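Local coordinates for protein alkylpurine DNA glycosylase AlkC (Pseudomonas fluorescens, PDB 5VHV) that excises alkylated purine bases from DNA as a repair glycosylase that works without flipping the damaged nucleotide out of the double helix, at residues V11-H16 / R78-F83; A23-F28 / I61-P66; T70-L75 / L86-Y91; F110-S115 / D141-V146. All coordinates share one frame; numbering follows the deposited sequence.

Overall arrangement
All four contacts lie in the helical part of AlkC, well away from its C-terminal beta sheet. Contact 3 is the buried one, a purely apolar meeting of helices 65-75 and 87-95. Contacts 1 and 2 lie at the surface and share helix 11-24: contact 1 is polar, joining the start of that helix to the 78-83 loop beside the bound ligand, whereas contact 2 packs aromatic and aliphatic side chains where the helix ends. Contacts 2 and 3 both use helix 65-75. Contact 4, partly buried, joins the 110-115 turn to the start of helix 144-152 by methyl packing and water bridges, and touches contact 3 through F110 and S115.

Contact 1: V11-H16 / R78-F83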
loop_
_atom_site.group_PDB
_atom_site.type_symbol
_atom_site.label_atom_id
_atom_site.label_comp_id
_atom_site.label_asym_id
_atom_site.label_seq_id
_atom_site.Cartn_x
_atom_site.Cartn_y
_atom_site.Cartn_z
ATOM N N VAL A 11 -8.703 -24.236 11.541
ATOM C CA VAL A 11 -9.908 -25.067 11.591
ATOM C C VAL A 11 -10.929 -24.449 12.531
ATOM O O VAL A 11 -12.134 -24.465 12.260
ATOM C CB VAL A 11 -9.566 -26.514 11.993
ATOM C CG1 VAL A 11 -10.834 -27.335 12.136
ATOM C CG2 VAL A 11 -8.681 -27.149 10.944
ATOM N N GLU A 12 -10.461 -23.881 13.641
ATOM C CA GLU A 12 -11.366 -23.232 14.580
ATOM C C GLU A 12 -12.172 -22.126 13.897
ATOM O O GLU A 12 -13.380 -21.995 14.135
ATOM C CB GLU A 12 -10.571 -22.682 15.768
ATOM C CG GLU A 12 -9.936 -23.737 16.701
ATOM C CD GLU A 12 -8.780 -24.562 16.086
ATOM O OE1 GLU A 12 -8.111 -24.116 15.117
ATOM O OE2 GLU A 12 -8.533 -25.682 16.596
ATOM N N ARG A 13 -11.523 -21.323 13.039
ATOM C CA ARG A 13 -12.249 -20.290 12.297
ATOM C C ARG A 13 -13.239 -20.897 11.311
ATOM O O ARG A 13 -14.343 -20.366 11.129
ATOM C CB ARG A 13 -11.276 -19.368 11.544
ATOM C CG ARG A 13 -11.929 -18.070 10.978
ATOM C CD ARG A 13 -12.033 -16.950 12.022
ATOM N NE ARG A 13 -10.715 -16.573 12.507
ATOM C CZ ARG A 13 -10.464 -15.676 13.457
ATOM N NH1 ARG A 13 -11.441 -14.978 14.015
ATOM N NH2 ARG A 13 -9.212 -15.460 13.840
ATOM N N LEU A 14 -12.854 -21.977 10.624
ATOM C CA LEU A 14 -13.798 -22.617 9.713
ATOM C C LEU A 14 -15.011 -23.131 10.477
ATOM O O LEU A 14 -16.144 -23.035 9.996
ATOM C CB LEU A 14 -13.125 -23.755 8.945
ATOM C CG LEU A 14 -11.902 -23.399 8.098
ATOM C CD1 LEU A 14 -11.220 -24.679 7.578
ATOM C CD2 LEU A 14 -12.302 -22.476 6.946
ATOM N N GLN A 15 -14.793 -23.663 11.680
ATOM C CA GLN A 15 -15.918 -24.112 12.498
ATOM C C GLN A 15 -16.808 -22.944 12.892
ATOM O O GLN A 15 -18.037 -23.077 12.919
ATOM C CB GLN A 15 -15.400 -24.857 13.729
ATOM C CG GLN A 15 -14.755 -26.181 13.366
ATOM C CD GLN A 15 -13.984 -26.808 14.503
ATOM O OE1 GLN A 15 -13.732 -26.179 15.538
ATOM N NE2 GLN A 15 -13.593 -28.061 14.313
ATOM N N HIS A 16 -16.208 -21.788 13.194
ATOM C CA HIS A 16 -16.994 -20.594 13.503
ATOM C C HIS A 16 -17.833 -20.166 12.304
ATOM O O HIS A 16 -19.027 -19.862 12.449
ATOM C CB HIS A 16 -16.049 -19.473 13.965
ATOM C CG HIS A 16 -16.565 -18.072 13.772
ATOM N ND1 HIS A 16 -17.515 -17.497 14.593
ATOM C CD2 HIS A 16 -16.188 -17.100 12.901
ATOM C CE1 HIS A 16 -17.733 -16.249 14.206
ATOM N NE2 HIS A 16 -16.940 -15.984 13.181
ATOM N N ARG A 78 -22.230 -11.347 11.562
ATOM C CA ARG A 78 -21.958 -12.396 12.535
ATOM C C ARG A 78 -20.499 -12.831 12.564
ATOM O O ARG A 78 -20.104 -13.536 13.505
ATOM C CB ARG A 78 -22.834 -13.621 12.244
ATOM C CG ARG A 78 -24.309 -13.285 12.052
ATOM C CD ARG A 78 -25.152 -14.540 11.866
ATOM N NE ARG A 78 -25.157 -15.340 13.077
ATOM C CZ ARG A 78 -26.146 -15.378 13.965
ATOM N NH1 ARG A 78 -27.260 -14.681 13.786
ATOM N NH2 ARG A 78 -26.017 -16.125 15.045
ATOM N N LEU A 79 -19.706 -12.443 11.565
ATOM C CA LEU A 79 -18.304 -12.844 11.496
ATOM C C LEU A 79 -17.460 -12.005 12.446
ATOM O O LEU A 79 -17.675 -10.799 12.585
ATOM C CB LEU A 79 -17.773 -12.708 10.072
ATOM C CG LEU A 79 -18.494 -13.574 9.026
ATOM C CD1 LEU A 79 -17.883 -13.366 7.651
ATOM C CD2 LEU A 79 -18.429 -15.032 9.396
ATOM N N ASN A 80 -16.501 -12.663 13.102
ATOM C CA ASN A 80 -15.677 -12.041 14.136
ATOM C C ASN A 80 -14.364 -11.457 13.620
ATOM O O ASN A 80 -13.514 -11.093 14.437
ATOM C CB ASN A 80 -15.389 -13.043 15.259
ATOM C CG ASN A 80 -14.618 -14.280 14.803
ATOM O OD1 ASN A 80 -13.931 -14.281 13.775
ATOM N ND2 ASN A 80 -14.732 -15.352 15.588
ATOM N N SER A 81 -14.192 -11.330 12.303
ATOM C CA SER A 81 -12.950 -10.826 11.715
ATOM C C SER A 81 -13.214 -10.122 10.391
ATOM O O SER A 81 -13.858 -10.684 9.502
ATOM C CB SER A 81 -11.961 -11.971 11.493
ATOM O OG SER A 81 -10.923 -11.555 10.612
ATOM N N GLY A 82 -12.669 -8.912 10.250
ATOM C CA GLY A 82 -12.782 -8.191 8.993
ATOM C C GLY A 82 -11.949 -8.805 7.876
ATOM O O GLY A 82 -12.368 -8.835 6.718
ATOM N N PHE A 83 -10.769 -9.323 8.213
ATOM C CA PHE A 83 -9.950 -10.003 7.215
ATOM C C PHE A 83 -10.622 -11.288 6.744
ATOM O O PHE A 83 -10.669 -11.568 5.541
ATOM C CB PHE A 83 -8.570 -10.291 7.805
ATOM C CG PHE A 83 -7.617 -10.864 6.815
ATOM C CD1 PHE A 83 -6.832 -10.037 6.037
ATOM C CD2 PHE A 83 -7.537 -12.231 6.626
ATOM C CE1 PHE A 83 -5.957 -10.577 5.089
ATOM C CE2 PHE A 83 -6.667 -12.769 5.692
ATOM C CZ PHE A 83 -5.876 -11.933 4.927
HETATM O O HOH W 1 -11.153 -12.533 15.668
#
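R13 of helix 11-24 reaches the loop after helix 65-75 with NH1, which donates to N80 OD1 at 2.6 Å. The oxygen lies close to the guanidinium plane, but NH1 stands above the carbonyl plane of N80, the two flat groups being 85° apart. The same nitrogen gives to a water, R13 NH1 to water 1 at 3.0 Å, and that water donates to N80 O, so one arginine nitrogen serves both side chain and main chain of the asparagine. S81 CB lies over a guanidinium face, while R13 NE is taken up by I8 O.

One turn on, H16 has CG anti to the backbone N (chi1 155°), and its ring meets the N80 side chain tip to tip. Ring and amide are stacked, their planes 8° apart, with N80 ND2 3.3 Å above the centre of the H16 ring. A weak bond from N80 N to H16 NE2, 3.4 Å long, adds to the stack. Asparagine suits this place because it offers a flat face to the histidine and an oxygen to the arginine.

Helix 11-24 turns L14 toward helices 30-38 and 46-60; the loop returns to it through the R78-E20 salt bridge and carries G82 and F83 to the bound ligand.

Contact 2: A23-F28 / I61-P66; sequences AVYPAF and IPLDYP
The Y25 ring is sandwiched: L63 CD1 lies over one face, 4.0 Å from Y25 CZ, and the backbone of its own turn lies under the other, with A27 C beneath the centre and F28 N nearer the rim. At the ring's edge P62 CD comes to 3.4 Å from Y25 OH. F28 offers its edge instead, I61 CG1 lying near the ring plane at 3.9 Å from F28 CE1.

CG of Y25 stands anti to the backbone N (chi1 178°); beyond it the ring reaches to the 61-63 loop, and its tip meets that of L63. A type I turn from Y25 to F28, closed by the bond from F28 N to Y25 O at 2.9 Å, carries the chain round between the two aromatics. Tyrosine suits the partly exposed position, since its long ring can lie among aliphatic groups while ending in a hydroxyl.

The contact joins the end of helix 11-24 to the loop between helices 46-60 and 65-75: F28 packs back on A18 and M21, Y25 and L63 rest on L71, and D64 caps helix 65-75 through Q67 N.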
loop_
_atom_site.group_PDB
_atom_site.type_symbol
_atom_site.label_atom_id
_atom_site.label_comp_id
_atom_site.label_asym_id
_atom_site.label_seq_id
_atom_site.Cartn_x
_atom_site.Cartn_y
_atom_site.Cartn_z
ATOM N N ALA A 23 -26.595 -20.748 11.722
ATOM C CA ALA A 23 -27.503 -19.829 12.399
ATOM C C ALA A 23 -28.377 -19.081 11.398
ATOM O O ALA A 23 -29.560 -18.848 11.665
ATOM C CB ALA A 23 -26.725 -18.838 13.274
ATOM N N VAL A 24 -27.822 -18.694 10.242
ATOM C CA VAL A 24 -28.632 -17.984 9.245
ATOM C C VAL A 24 -29.363 -18.946 8.311
ATOM O O VAL A 24 -30.321 -18.537 7.634
ATOM C CB VAL A 24 -27.809 -16.990 8.400
ATOM C CG1 VAL A 24 -27.008 -16.046 9.299
ATOM C CG2 VAL A 24 -26.888 -17.685 7.421
ATOM N N TYR A 25 -28.963 -20.215 8.283
ATOM C CA TYR A 25 -29.456 -21.172 7.292
ATOM C C TYR A 25 -29.485 -22.534 7.958
ATOM O O TYR A 25 -28.522 -23.307 7.876
ATOM C CB TYR A 25 -28.558 -21.171 6.057
ATOM C CG TYR A 25 -28.908 -22.152 4.962
ATOM C CD1 TYR A 25 -30.231 -22.510 4.693
ATOM C CD2 TYR A 25 -27.911 -22.721 4.194
ATOM C CE1 TYR A 25 -30.536 -23.402 3.674
ATOM C CE2 TYR A 25 -28.209 -23.622 3.172
ATOM C CZ TYR A 25 -29.517 -23.949 2.916
ATOM O OH TYR A 25 -29.794 -24.851 1.891
ATOM N N PRO A 26 -30.577 -22.858 8.654
ATOM C CA PRO A 26 -30.579 -24.062 9.502
ATOM C C PRO A 26 -30.243 -25.346 8.764
ATOM O O PRO A 26 -29.613 -26.231 9.351
ATOM C CB PRO A 26 -32.009 -24.077 10.062
ATOM C CG PRO A 26 -32.369 -22.646 10.142
ATOM C CD PRO A 26 -31.728 -21.985 8.941
ATOM N N ALA A 27 -30.615 -25.468 7.494
ATOM C CA ALA A 27 -30.350 -26.664 6.705
ATOM C C ALA A 27 -28.940 -26.694 6.109
ATOM O O ALA A 27 -28.631 -27.583 5.311
ATOM C CB ALA A 27 -31.393 -26.783 5.589
ATOM N N PHE A 28 -28.072 -25.770 6.499
ATOM C CA PHE A 28 -26.718 -25.706 5.950
ATOM C C PHE A 28 -25.980 -27.024 6.148
ATOM O O PHE A 28 -25.991 -27.608 7.237
ATOM C CB PHE A 28 -25.949 -24.578 6.639
ATOM C CG PHE A 28 -24.502 -24.399 6.156
ATOM C CD1 PHE A 28 -24.204 -24.155 4.820
ATOM C CD2 PHE A 28 -23.446 -24.462 7.070
ATOM C CE1 PHE A 28 -22.870 -23.981 4.388
ATOM C CE2 PHE A 28 -22.116 -24.292 6.651
ATOM C CZ PHE A 28 -21.830 -24.048 5.309
ATOM N N ILE A 61 -23.953 -25.532 -0.914
ATOM C CA ILE A 61 -25.203 -24.804 -0.708
ATOM C C ILE A 61 -26.115 -25.061 -1.907
ATOM O O ILE A 61 -25.770 -24.654 -3.029
ATOM C CB ILE A 61 -24.962 -23.305 -0.517
ATOM C CG1 ILE A 61 -24.272 -23.079 0.836
ATOM C CG2 ILE A 61 -26.263 -22.531 -0.623
ATOM C CD1 ILE A 61 -23.860 -21.626 1.125
ATOM N N PRO A 62 -27.285 -25.670 -1.719
ATOM C CA PRO A 62 -28.119 -26.015 -2.879
ATOM C C PRO A 62 -29.064 -24.909 -3.310
ATOM O O PRO A 62 -30.201 -25.169 -3.715
ATOM C CB PRO A 62 -28.901 -27.233 -2.379
ATOM C CG PRO A 62 -29.088 -26.927 -0.939
ATOM C CD PRO A 62 -27.790 -26.318 -0.491
ATOM N N LEU A 63 -28.626 -23.669 -3.201
ATOM C CA LEU A 63 -29.438 -22.517 -3.547
ATOM C C LEU A 63 -28.792 -21.784 -4.713
ATOM O O LEU A 63 -27.601 -21.952 -4.999
ATOM C CB LEU A 63 -29.585 -21.566 -2.352
ATOM C CG LEU A 63 -30.119 -22.198 -1.062
ATOM C CD1 LEU A 63 -30.117 -21.179 0.066
ATOM C CD2 LEU A 63 -31.506 -22.778 -1.255
ATOM N N ASP A 64 -29.583 -20.961 -5.389
ATOM C CA ASP A 64 -29.027 -20.194 -6.492
ATOM C C ASP A 64 -28.262 -18.981 -5.973
ATOM O O ASP A 64 -28.095 -18.774 -4.765
ATOM C CB ASP A 64 -30.131 -19.809 -7.473
ATOM C CG ASP A 64 -31.143 -18.823 -6.901
ATOM O OD1 ASP A 64 -30.893 -18.177 -5.859
ATOM O OD2 ASP A 64 -32.212 -18.691 -7.523
ATOM N N TYR A 65 -27.763 -18.175 -6.912
ATOM C CA TYR A 65 -26.893 -17.068 -6.523
ATOM C C TYR A 65 -27.635 -16.004 -5.721
ATOM O O TYR A 65 -27.169 -15.647 -4.622
ATOM C CB TYR A 65 -26.212 -16.500 -7.775
ATOM C CG TYR A 65 -25.335 -15.311 -7.515
ATOM C CD1 TYR A 65 -24.142 -15.455 -6.842
ATOM C CD2 TYR A 65 -25.696 -14.038 -7.944
ATOM C CE1 TYR A 65 -23.324 -14.360 -6.600
ATOM C CE2 TYR A 65 -24.893 -12.950 -7.709
ATOM C CZ TYR A 65 -23.704 -13.106 -7.044
ATOM O OH TYR A 65 -22.882 -12.019 -6.786
ATOM N N PRO A 66 -28.765 -15.459 -6.177
ATOM C CA PRO A 66 -29.469 -14.477 -5.331
ATOM C C PRO A 66 -29.849 -15.020 -3.964
ATOM O O PRO A 66 -29.734 -14.302 -2.964
ATOM C CB PRO A 66 -30.709 -14.119 -6.161
ATOM C CG PRO A 66 -30.358 -14.487 -7.575
ATOM C CD PRO A 66 -29.461 -15.685 -7.462
#

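Contact 3: T70-L75 / L86-Y91; sequences TLLYAL and LFLPHY
L72 places its CD1 methyl over the face of the Y91 ring, 3.9 Å from the centroid and 19° off the ring normal, a CH-pi contact. Y91 has CG anti to its backbone N (chi1 -178°), and the leucine side chain crosses that of the tyrosine at about a right angle. The other branch of L72 serves L88: L72 CD2 lies 3.9 Å from L88 CD2, which also touches L72 CB at 3.9 Å.

F87 takes a less common form, with CG in the crowded position between backbone N and carbonyl carbon (chi1 75°). The side chain does not set out straight across the contact, yet L75 CD2 meets the ring's rim in plane, 3.8 Å from F87 CZ. L88 CG lies over a face of the same ring, so these sequence neighbours pack on each other as well as on L75. Leucine suits this layer because its apolar side chain is branched: L72 divides its methyls between Y91 and L88, while L75 brings CD2 to both F87 and L88.

The segments 70-75 and 87-91 run nearly antiparallel, their axes approaching to 11.1 Å, as a helical hairpin. F110 of helix 100-110 touches L72 and L88, while I17 and M21 of helix 11-24 pack against F87 and L75 respectively.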
loop_
_atom_site.group_PDB
_atom_site.type_symbol
_atom_site.label_atom_id
_atom_site.label_comp_id
_atom_site.label_asym_id
_atom_site.label_seq_id
_atom_site.Cartn_x
_atom_site.Cartn_y
_atom_site.Cartn_z
ATOM N N THR A 70 -28.518 -13.626 -0.210
ATOM C CA THR A 70 -29.353 -13.273 0.937
ATOM C C THR A 70 -28.781 -13.849 2.230
ATOM O O THR A 70 -28.715 -13.151 3.251
ATOM C CB THR A 70 -30.784 -13.747 0.702
ATOM O OG1 THR A 70 -31.323 -13.020 -0.409
ATOM C CG2 THR A 70 -31.661 -13.510 1.931
ATOM N N LEU A 71 -28.345 -15.111 2.205
ATOM C CA LEU A 71 -27.731 -15.700 3.394
ATOM C C LEU A 71 -26.440 -14.978 3.759
ATOM O O LEU A 71 -26.155 -14.751 4.938
ATOM C CB LEU A 71 -27.428 -17.173 3.176
ATOM C CG LEU A 71 -28.610 -18.071 2.810
ATOM C CD1 LEU A 71 -28.131 -19.495 2.646
ATOM C CD2 LEU A 71 -29.713 -17.997 3.867
ATOM N N LEU A 72 -25.627 -14.657 2.759
ATOM C CA LEU A 72 -24.331 -14.052 3.035
ATOM C C LEU A 72 -24.476 -12.619 3.555
ATOM O O LEU A 72 -23.651 -12.167 4.365
ATOM C CB LEU A 72 -23.476 -14.110 1.775
ATOM C CG LEU A 72 -23.147 -15.535 1.255
ATOM C CD1 LEU A 72 -22.291 -15.424 0.001
ATOM C CD2 LEU A 72 -22.424 -16.391 2.298
ATOM N N TYR A 73 -25.511 -11.892 3.118
ATOM C CA TYR A 73 -25.812 -10.606 3.740
ATOM C C TYR A 73 -26.045 -10.770 5.238
ATOM O O TYR A 73 -25.577 -9.950 6.038
ATOM C CB TYR A 73 -27.043 -9.964 3.104
ATOM C CG TYR A 73 -26.810 -9.052 1.912
ATOM C CD1 TYR A 73 -26.103 -9.485 0.794
ATOM C CD2 TYR A 73 -27.324 -7.751 1.902
ATOM C CE1 TYR A 73 -25.919 -8.652 -0.307
ATOM C CE2 TYR A 73 -27.153 -6.907 0.811
ATOM C CZ TYR A 73 -26.448 -7.358 -0.293
ATOM O OH TYR A 73 -26.281 -6.521 -1.382
ATOM N N ALA A 74 -26.793 -11.809 5.639
ATOM C CA ALA A 74 -27.041 -12.022 7.061
ATOM C C ALA A 74 -25.802 -12.526 7.777
ATOM O O ALA A 74 -25.611 -12.232 8.966
ATOM C CB ALA A 74 -28.189 -13.002 7.269
ATOM N N LEU A 75 -24.939 -13.259 7.067
ATOM C CA LEU A 75 -23.734 -13.794 7.684
ATOM C C LEU A 75 -22.739 -12.682 8.020
ATOM O O LEU A 75 -22.042 -12.761 9.039
ATOM C CB LEU A 75 -23.088 -14.818 6.750
ATOM C CG LEU A 75 -21.863 -15.539 7.314
ATOM C CD1 LEU A 75 -22.237 -16.461 8.444
ATOM C CD2 LEU A 75 -21.107 -16.276 6.194
ATOM N N LEU A 86 -13.206 -11.128 3.897
ATOM C CA LEU A 86 -12.837 -11.046 2.481
ATOM C C LEU A 86 -13.452 -12.158 1.632
ATOM O O LEU A 86 -13.590 -11.973 0.414
ATOM C CB LEU A 86 -11.314 -11.095 2.308
ATOM C CG LEU A 86 -10.510 -9.911 2.825
ATOM C CD1 LEU A 86 -9.008 -10.218 2.828
ATOM C CD2 LEU A 86 -10.798 -8.678 2.019
ATOM N N PHE A 87 -13.827 -13.304 2.214
ATOM C CA PHE A 87 -14.395 -14.341 1.358
ATOM C C PHE A 87 -15.772 -13.959 0.835
ATOM O O PHE A 87 -16.199 -14.494 -0.192
ATOM C CB PHE A 87 -14.429 -15.710 2.051
ATOM C CG PHE A 87 -15.509 -15.885 3.104
ATOM C CD1 PHE A 87 -16.821 -16.151 2.737
ATOM C CD2 PHE A 87 -15.187 -15.853 4.448
ATOM C CE1 PHE A 87 -17.808 -16.324 3.701
ATOM C CE2 PHE A 87 -16.150 -16.035 5.421
ATOM C CZ PHE A 87 -17.479 -16.276 5.051
ATOM N N LEU A 88 -16.444 -12.993 1.462
ATOM C CA LEU A 88 -17.760 -12.600 0.966
ATOM C C LEU A 88 -17.650 -11.873 -0.367
ATOM O O LEU A 88 -18.290 -12.300 -1.337
ATOM C CB LEU A 88 -18.488 -11.768 2.027
ATOM C CG LEU A 88 -18.736 -12.521 3.329
ATOM C CD1 LEU A 88 -19.079 -11.510 4.429
ATOM C CD2 LEU A 88 -19.845 -13.531 3.109
ATOM N N PRO A 89 -16.871 -10.803 -0.504
ATOM C CA PRO A 89 -16.667 -10.252 -1.856
ATOM C C PRO A 89 -16.063 -11.251 -2.824
ATOM O O PRO A 89 -16.397 -11.232 -4.017
ATOM C CB PRO A 89 -15.742 -9.040 -1.613
ATOM C CG PRO A 89 -15.302 -9.141 -0.213
ATOM C CD PRO A 89 -16.260 -9.963 0.546
ATOM N N HIS A 90 -15.218 -12.166 -2.350
ATOM C CA HIS A 90 -14.673 -13.172 -3.248
ATOM C C HIS A 90 -15.778 -14.023 -3.863
ATOM O O HIS A 90 -15.733 -14.341 -5.059
ATOM C CB HIS A 90 -13.676 -14.074 -2.532
ATOM C CG HIS A 90 -12.969 -15.010 -3.461
ATOM N ND1 HIS A 90 -11.939 -14.608 -4.289
ATOM C CD2 HIS A 90 -13.195 -16.315 -3.747
ATOM C CE1 HIS A 90 -11.544 -15.641 -5.023
ATOM N NE2 HIS A 90 -12.290 -16.688 -4.706
ATOM N N TYR A 91 -16.775 -14.400 -3.056
ATOM C CA TYR A 91 -17.896 -15.174 -3.575
ATOM C C TYR A 91 -18.599 -14.408 -4.694
ATOM O O TYR A 91 -18.949 -14.974 -5.733
ATOM C CB TYR A 91 -18.849 -15.511 -2.413
ATOM C CG TYR A 91 -20.023 -16.358 -2.831
ATOM C CD1 TYR A 91 -21.101 -15.775 -3.453
ATOM C CD2 TYR A 91 -20.053 -17.742 -2.604
ATOM C CE1 TYR A 91 -22.164 -16.516 -3.879
ATOM C CE2 TYR A 91 -21.126 -18.496 -3.033
ATOM C CZ TYR A 91 -22.178 -17.869 -3.664
ATOM O OH TYR A 91 -23.262 -18.579 -4.123
#

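Contact 4: F110-S115 / D141-V146; sequences FTTFGS and DDNEHV
T112 meets the start of helix 144-152 with its methyl group: CG2 lies 3.7 Å from N143 ND2 and 3.9 Å from H145 CB. T112 CA also sits over one face of the H145 ring. Beside it T111 turns its own methyl inward, T111 CG2 coming 4.3 Å from V146 CG2. Threonine suits both places, because the methyl can pack while the hydroxyl stays available for polar partners.

Two waters complete the direct layer. Water 2 is 2.7 Å from T111 OG1 and donates to H145 O; water 3, in the plane of the imidazole, is 2.8 Å from H145 ND1 and donates to G114 O at 3.1 Å.

Behind these lie the groups that set the positions. The T111 hydroxyl is also bonded to A116 N, and that of T112 to Y109 O, which probably holds each threonine in the rotation that turns its methyl to the helix. On the other side N143 is the N-cap: its CG is anti to the backbone N (chi1 -173°), and OD1 accepts from H145 N at 2.7 Å. D141 OD2 in turn takes N143 N in an Asx turn, and D141 OD1 makes a salt bridge with K108.

The segments thus meet directly by van der Waals contact, chiefly of the two threonine methyls, and their polar link runs through water, each molecule donating to a main-chain oxygen.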
loop_
_atom_site.group_PDB
_atom_site.type_symbol
_atom_site.label_atom_id
_atom_site.label_comp_id
_atom_site.label_asym_id
_atom_site.label_seq_id
_atom_site.Cartn_x
_atom_site.Cartn_y
_atom_site.Cartn_z
ATOM N N PHE A 110 -20.842 -5.448 1.290
ATOM C CA PHE A 110 -19.793 -6.226 1.965
ATOM C C PHE A 110 -18.540 -5.409 2.282
ATOM O O PHE A 110 -17.820 -5.738 3.235
ATOM C CB PHE A 110 -19.388 -7.435 1.115
ATOM C CG PHE A 110 -20.416 -8.550 1.056
ATOM C CD1 PHE A 110 -21.127 -8.945 2.184
ATOM C CD2 PHE A 110 -20.628 -9.234 -0.136
ATOM C CE1 PHE A 110 -22.059 -9.979 2.107
ATOM C CE2 PHE A 110 -21.545 -10.289 -0.217
ATOM C CZ PHE A 110 -22.269 -10.650 0.896
ATOM N N THR A 111 -18.236 -4.370 1.496
ATOM C CA THR A 111 -16.949 -3.703 1.654
ATOM C C THR A 111 -16.817 -3.028 3.022
ATOM O O THR A 111 -15.691 -2.871 3.516
ATOM C CB THR A 111 -16.717 -2.698 0.510
ATOM O OG1 THR A 111 -15.310 -2.463 0.357
ATOM C CG2 THR A 111 -17.424 -1.373 0.745
ATOM N N THR A 112 -17.933 -2.668 3.670
ATOM C CA THR A 112 -17.838 -2.103 5.017
ATOM C C THR A 112 -17.433 -3.138 6.069
ATOM O O THR A 112 -16.885 -2.773 7.116
ATOM C CB THR A 112 -19.170 -1.454 5.417
ATOM O OG1 THR A 112 -20.192 -2.453 5.554
ATOM C CG2 THR A 112 -19.622 -0.437 4.370
ATOM N N PHE A 113 -17.668 -4.413 5.819
ATOM C CA PHE A 113 -17.310 -5.472 6.757
ATOM C C PHE A 113 -15.876 -5.930 6.586
ATOM O O PHE A 113 -15.292 -6.498 7.511
ATOM C CB PHE A 113 -18.261 -6.666 6.555
ATOM C CG PHE A 113 -19.683 -6.341 6.884
ATOM C CD1 PHE A 113 -20.139 -6.467 8.184
ATOM C CD2 PHE A 113 -20.552 -5.849 5.910
ATOM C CE1 PHE A 113 -21.438 -6.151 8.513
ATOM C CE2 PHE A 113 -21.858 -5.534 6.234
ATOM C CZ PHE A 113 -22.305 -5.674 7.535
ATOM N N GLY A 114 -15.298 -5.705 5.425
ATOM C CA GLY A 114 -13.871 -5.848 5.283
ATOM C C GLY A 114 -13.387 -4.925 4.193
ATOM O O GLY A 114 -13.109 -3.735 4.408
ATOM N N SER A 115 -13.311 -5.487 2.998
ATOM C CA SER A 115 -12.953 -4.715 1.823
ATOM C C SER A 115 -13.227 -5.506 0.553
ATOM O O SER A 115 -12.811 -6.660 0.444
ATOM C CB SER A 115 -11.481 -4.332 1.860
ATOM O OG SER A 115 -11.126 -3.740 0.624
ATOM N N ASP A 141 -20.090 8.587 -2.763
ATOM C CA ASP A 141 -20.949 8.009 -1.736
ATOM C C ASP A 141 -20.751 8.702 -0.391
ATOM O O ASP A 141 -19.666 9.200 -0.083
ATOM C CB ASP A 141 -20.631 6.521 -1.580
ATOM C CG ASP A 141 -21.759 5.748 -0.941
ATOM O OD1 ASP A 141 -22.684 5.383 -1.688
ATOM O OD2 ASP A 141 -21.737 5.508 0.294
ATOM N N ASP A 142 -21.806 8.680 0.438
ATOM C CA ASP A 142 -21.709 9.228 1.792
ATOM C C ASP A 142 -20.766 8.419 2.683
ATOM O O ASP A 142 -20.248 8.954 3.671
ATOM C CB ASP A 142 -23.090 9.255 2.453
ATOM C CG ASP A 142 -24.041 10.230 1.801
ATOM O OD1 ASP A 142 -23.568 11.203 1.189
ATOM O OD2 ASP A 142 -25.265 10.023 1.920
ATOM N N ASN A 143 -20.592 7.130 2.397
ATOM C CA ASN A 143 -19.858 6.225 3.277
ATOM C C ASN A 143 -18.377 6.213 2.911
ATOM O O ASN A 143 -18.016 5.922 1.768
ATOM C CB ASN A 143 -20.451 4.823 3.194
ATOM C CG ASN A 143 -19.837 3.854 4.217
ATOM O OD1 ASN A 143 -18.638 3.881 4.475
ATOM N ND2 ASN A 143 -20.675 3.041 4.834
ATOM N N GLU A 144 -17.522 6.525 3.885
ATOM C CA GLU A 144 -16.090 6.589 3.608
ATOM C C GLU A 144 -15.539 5.244 3.148
ATOM O O GLU A 144 -14.586 5.220 2.362
ATOM C CB GLU A 144 -15.326 7.087 4.836
ATOM C CG GLU A 144 -15.249 6.119 5.987
ATOM C CD GLU A 144 -14.468 6.700 7.155
ATOM O OE1 GLU A 144 -15.036 6.820 8.248
ATOM O OE2 GLU A 144 -13.284 7.059 6.982
ATOM N N HIS A 145 -16.110 4.118 3.609
ATOM C CA HIS A 145 -15.647 2.814 3.124
ATOM C C HIS A 145 -15.915 2.638 1.643
ATOM O O HIS A 145 -15.113 2.014 0.930
ATOM C CB HIS A 145 -16.324 1.673 3.882
ATOM C CG HIS A 145 -15.962 1.625 5.321
ATOM N ND1 HIS A 145 -14.826 0.991 5.772
ATOM C CD2 HIS A 145 -16.580 2.125 6.416
ATOM C CE1 HIS A 145 -14.754 1.111 7.085
ATOM N NE2 HIS A 145 -15.800 1.805 7.500
ATOM N N VAL A 146 -17.023 3.191 1.162
ATOM C CA VAL A 146 -17.369 3.044 -0.244
ATOM C C VAL A 146 -16.503 3.963 -1.106
ATOM O O VAL A 146 -16.027 3.569 -2.174
ATOM C CB VAL A 146 -18.882 3.302 -0.407
ATOM C CG1 VAL A 146 -19.320 3.283 -1.887
ATOM C CG2 VAL A 146 -19.671 2.265 0.421
HETATM O O HOH W 2 -13.992 -0.392 1.533
HETATM O O HOH W 3 -13.271 -0.699 4.165
#